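Local coordinates for N-terminal acetyltransferase-like protein (Chaetomium thermophilum, PDB 5NNP) that probably acts as the tetratricopeptide-repeat auxiliary subunit of a NatA-type N-terminal acetyltransferase complex, at residues F94-L105 / I114-M125. Residues are numbered along the deposited sequence; the frame is centred on the assembly and turned at random.
Sequences FDEAIKAYKFAL and IQRDLAVLQIQM
Leu121 lays its CD1 methyl over one face of the Tyr101 ring, a CH-pi contact 4.1 Å from the ring centroid and 27° off the normal. At the edge of that ring lie Ile114 O and a water, and the same water joins Tyr101 OH to Asp117 OD2, which accepts its proton. The carboxylate of Asp117 stands perpendicular to the ring, while its CB packs 3.5 Å from Tyr101 CE2. On the Phe94 ring the edge is taken by Met125 SD, a Met-aromatic contact 5.2 Å from the centroid; Leu121 CD2 reaches Phe94 CD1 at 3.7 Å. The first torsion of Leu121, CG anti to the carbonyl carbon (chi1 -71°), carries the branch point into the contact, from which CD1 goes to Tyr101 and CD2 to Phe94.

Here segment 94-105, in the second helix of a predicted TPR repeat, 78-111, runs roughly antiparallel to 114-124, the N-to-C directions 150° apart; helix 78-90 also touches Tyr101. Knobs-into-holes packing fits Tyr101 among Ile114, Asp117, Leu118 and Leu121. No direct hydrogen bond crosses the interface; a second water accepts from Lys102 NZ and Gln122 NE2, while Gln122 OE1 hydrogen-bonds Ser134 OG. Near the C-terminus of helix 94-107, Leu105 CB meets Ile114 CG2 at 3.7 Å.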
# COMPACT_ATOMS: atom_id res chain seq x y z
N PHE A 94 14.81 -7.67 15.87
CA PHE A 94 15.15 -8.77 14.99
C PHE A 94 16.63 -8.87 14.70
O PHE A 94 17.14 -9.91 14.32
CB PHE A 94 14.37 -8.63 13.69
CG PHE A 94 12.88 -8.68 13.88
CD1 PHE A 94 12.34 -9.36 14.97
CD2 PHE A 94 12.03 -8.04 13.00
CE1 PHE A 94 10.98 -9.42 15.16
CE2 PHE A 94 10.68 -8.09 13.18
CZ PHE A 94 10.14 -8.78 14.26
N ASP A 95 17.35 -7.77 14.86
CA ASP A 95 18.74 -7.82 14.47
C ASP A 95 19.55 -8.52 15.54
O ASP A 95 20.42 -9.33 15.23
CB ASP A 95 19.28 -6.42 14.21
CG ASP A 95 20.15 -6.38 12.98
OD1 ASP A 95 19.58 -6.31 11.86
OD2 ASP A 95 21.39 -6.45 13.13
N GLU A 96 19.25 -8.22 16.80
CA GLU A 96 19.95 -8.88 17.89
C GLU A 96 19.47 -10.32 17.98
O GLU A 96 20.21 -11.20 18.42
CB GLU A 96 19.73 -8.13 19.20
CG GLU A 96 20.39 -6.77 19.22
CD GLU A 96 21.91 -6.84 19.26
OE1 GLU A 96 22.46 -7.41 20.24
OE2 GLU A 96 22.55 -6.33 18.32
N ALA A 97 18.25 -10.57 17.53
CA ALA A 97 17.73 -11.93 17.47
C ALA A 97 18.57 -12.78 16.51
O ALA A 97 18.94 -13.92 16.83
CB ALA A 97 16.28 -11.93 17.05
N ILE A 98 18.87 -12.20 15.34
CA ILE A 98 19.62 -12.92 14.32
C ILE A 98 20.99 -13.38 14.85
O ILE A 98 21.37 -14.53 14.67
CB ILE A 98 19.80 -12.08 13.04
CG1 ILE A 98 18.50 -12.04 12.24
CG2 ILE A 98 20.89 -12.66 12.15
CD1 ILE A 98 18.47 -11.05 11.08
N LYS A 99 21.70 -12.49 15.53
CA LYS A 99 23.02 -12.80 16.06
C LYS A 99 22.99 -14.01 16.99
O LYS A 99 23.91 -14.81 17.00
CB LYS A 99 23.59 -11.60 16.82
CG LYS A 99 23.78 -10.36 15.99
CD LYS A 99 24.11 -9.18 16.89
CE LYS A 99 25.06 -8.21 16.24
NZ LYS A 99 24.54 -7.74 14.96
N ALA A 100 21.91 -14.11 17.77
CA ALA A 100 21.78 -15.13 18.80
C ALA A 100 21.28 -16.47 18.23
O ALA A 100 21.78 -17.54 18.59
CB ALA A 100 20.85 -14.63 19.91
N TYR A 101 20.30 -16.41 17.33
CA TYR A 101 19.88 -17.60 16.61
C TYR A 101 21.04 -18.23 15.84
O TYR A 101 21.23 -19.45 15.85
CB TYR A 101 18.75 -17.26 15.64
CG TYR A 101 17.37 -17.35 16.23
CD1 TYR A 101 16.81 -16.28 16.93
CD2 TYR A 101 16.61 -18.50 16.10
CE1 TYR A 101 15.54 -16.37 17.47
CE2 TYR A 101 15.34 -18.60 16.64
CZ TYR A 101 14.81 -17.54 17.32
OH TYR A 101 13.53 -17.66 17.84
N LYS A 102 21.83 -17.38 15.18
CA LYS A 102 22.96 -17.83 14.36
C LYS A 102 23.99 -18.64 15.15
O LYS A 102 24.53 -19.64 14.66
CB LYS A 102 23.63 -16.62 13.72
CG LYS A 102 24.41 -16.93 12.48
CD LYS A 102 24.32 -15.78 11.48
CE LYS A 102 24.95 -14.53 12.03
NZ LYS A 102 25.05 -13.53 10.95
N PHE A 103 24.25 -18.21 16.38
CA PHE A 103 25.23 -18.87 17.22
C PHE A 103 24.65 -20.16 17.81
O PHE A 103 25.32 -21.21 17.87
CB PHE A 103 25.72 -17.93 18.33
CG PHE A 103 27.01 -18.36 18.96
CD1 PHE A 103 28.18 -18.40 18.22
CD2 PHE A 103 27.05 -18.72 20.30
CE1 PHE A 103 29.39 -18.79 18.80
CE2 PHE A 103 28.24 -19.11 20.89
CZ PHE A 103 29.42 -19.15 20.14
N ALA A 104 23.39 -20.08 18.24
CA ALA A 104 22.67 -21.28 18.67
C ALA A 104 22.75 -22.36 17.58
O ALA A 104 23.08 -23.53 17.87
CB ALA A 104 21.23 -20.94 19.01
N LEU A 105 22.49 -21.99 16.34
CA LEU A 105 22.58 -22.96 15.25
C LEU A 105 24.02 -23.49 15.02
O LEU A 105 24.19 -24.63 14.59
CB LEU A 105 22.03 -22.35 13.95
CG LEU A 105 21.78 -23.32 12.79
CD1 LEU A 105 20.69 -24.31 13.15
CD2 LEU A 105 21.40 -22.60 11.50
N ILE A 114 15.52 -23.90 14.97
CA ILE A 114 16.41 -22.76 15.04
C ILE A 114 16.73 -22.25 13.64
O ILE A 114 16.71 -21.03 13.40
CB ILE A 114 17.69 -23.10 15.82
CG1 ILE A 114 17.33 -23.29 17.30
CG2 ILE A 114 18.74 -22.01 15.65
CD1 ILE A 114 18.49 -23.72 18.19
N GLN A 115 16.98 -23.16 12.71
CA GLN A 115 17.31 -22.79 11.33
C GLN A 115 16.11 -22.16 10.65
O GLN A 115 16.25 -21.22 9.87
CB GLN A 115 17.79 -24.00 10.52
CG GLN A 115 17.97 -23.74 9.01
CD GLN A 115 19.09 -22.73 8.71
OE1 GLN A 115 20.19 -23.12 8.37
NE2 GLN A 115 18.79 -21.44 8.83
N ARG A 116 14.93 -22.69 10.95
CA ARG A 116 13.69 -22.20 10.37
C ARG A 116 13.44 -20.75 10.76
O ARG A 116 13.13 -19.91 9.91
CB ARG A 116 12.52 -23.08 10.80
CG ARG A 116 11.19 -22.75 10.17
CD ARG A 116 10.17 -23.84 10.47
NE ARG A 116 10.20 -24.28 11.87
CZ ARG A 116 9.42 -23.77 12.83
NH1 ARG A 116 8.55 -22.81 12.55
NH2 ARG A 116 9.51 -24.23 14.08
N ASP A 117 13.61 -20.45 12.05
CA ASP A 117 13.25 -19.16 12.60
C ASP A 117 14.27 -18.10 12.24
O ASP A 117 13.91 -16.95 11.98
CB ASP A 117 13.08 -19.27 14.10
CG ASP A 117 11.84 -20.06 14.47
OD1 ASP A 117 10.85 -20.02 13.70
OD2 ASP A 117 11.83 -20.73 15.52
N LEU A 118 15.53 -18.50 12.18
CA LEU A 118 16.61 -17.61 11.76
C LEU A 118 16.44 -17.16 10.31
O LEU A 118 16.63 -16.00 9.97
CB LEU A 118 17.96 -18.30 11.94
CG LEU A 118 19.15 -17.63 11.27
CD1 LEU A 118 19.51 -16.35 12.00
CD2 LEU A 118 20.33 -18.59 11.22
N ALA A 119 16.10 -18.11 9.45
CA ALA A 119 15.97 -17.82 8.03
C ALA A 119 14.89 -16.77 7.82
O ALA A 119 15.04 -15.86 7.00
CB ALA A 119 15.63 -19.10 7.26
N VAL A 120 13.80 -16.91 8.57
CA VAL A 120 12.70 -15.97 8.49
C VAL A 120 13.20 -14.59 8.91
O VAL A 120 13.03 -13.62 8.19
CB VAL A 120 11.50 -16.40 9.38
CG1 VAL A 120 10.48 -15.31 9.43
CG2 VAL A 120 10.88 -17.71 8.86
N LEU A 121 13.84 -14.53 10.07
CA LEU A 121 14.39 -13.27 10.58
C LEU A 121 15.34 -12.63 9.58
O LEU A 121 15.33 -11.41 9.38
CB LEU A 121 15.09 -13.51 11.93
CG LEU A 121 14.23 -13.82 13.16
CD1 LEU A 121 15.07 -14.43 14.24
CD2 LEU A 121 13.55 -12.56 13.68
N GLN A 122 16.17 -13.45 8.95
CA GLN A 122 17.17 -12.91 8.04
C GLN A 122 16.56 -12.24 6.81
O GLN A 122 17.01 -11.17 6.40
CB GLN A 122 18.13 -14.00 7.59
CG GLN A 122 19.18 -14.36 8.61
CD GLN A 122 19.88 -15.66 8.27
OE1 GLN A 122 19.24 -16.66 7.91
NE2 GLN A 122 21.21 -15.66 8.37
N ILE A 123 15.54 -12.86 6.22
CA ILE A 123 14.92 -12.25 5.06
C ILE A 123 14.10 -11.03 5.51
O ILE A 123 14.08 -10.00 4.82
CB ILE A 123 14.04 -13.24 4.25
CG1 ILE A 123 13.57 -12.60 2.94
CG2 ILE A 123 12.84 -13.69 5.06
CD1 ILE A 123 14.70 -11.96 2.09
N GLN A 124 13.48 -11.12 6.68
CA GLN A 124 12.77 -9.97 7.25
C GLN A 124 13.67 -8.74 7.37
O GLN A 124 13.18 -7.62 7.26
CB GLN A 124 12.20 -10.28 8.62
CG GLN A 124 11.54 -9.06 9.27
CD GLN A 124 10.19 -8.73 8.64
OE1 GLN A 124 9.53 -9.59 8.06
NE2 GLN A 124 9.80 -7.48 8.74
N MET A 125 14.96 -8.94 7.61
CA MET A 125 15.88 -7.80 7.74
C MET A 125 16.74 -7.66 6.51
O MET A 125 17.72 -6.93 6.51
CB MET A 125 16.79 -7.93 8.97
CG MET A 125 16.05 -8.11 10.27
SD MET A 125 14.93 -6.75 10.62
CE MET A 125 16.11 -5.41 10.86
O HOH W 1 12.48 -20.11 17.93
O HOH W 2 23.29 -13.83 9.06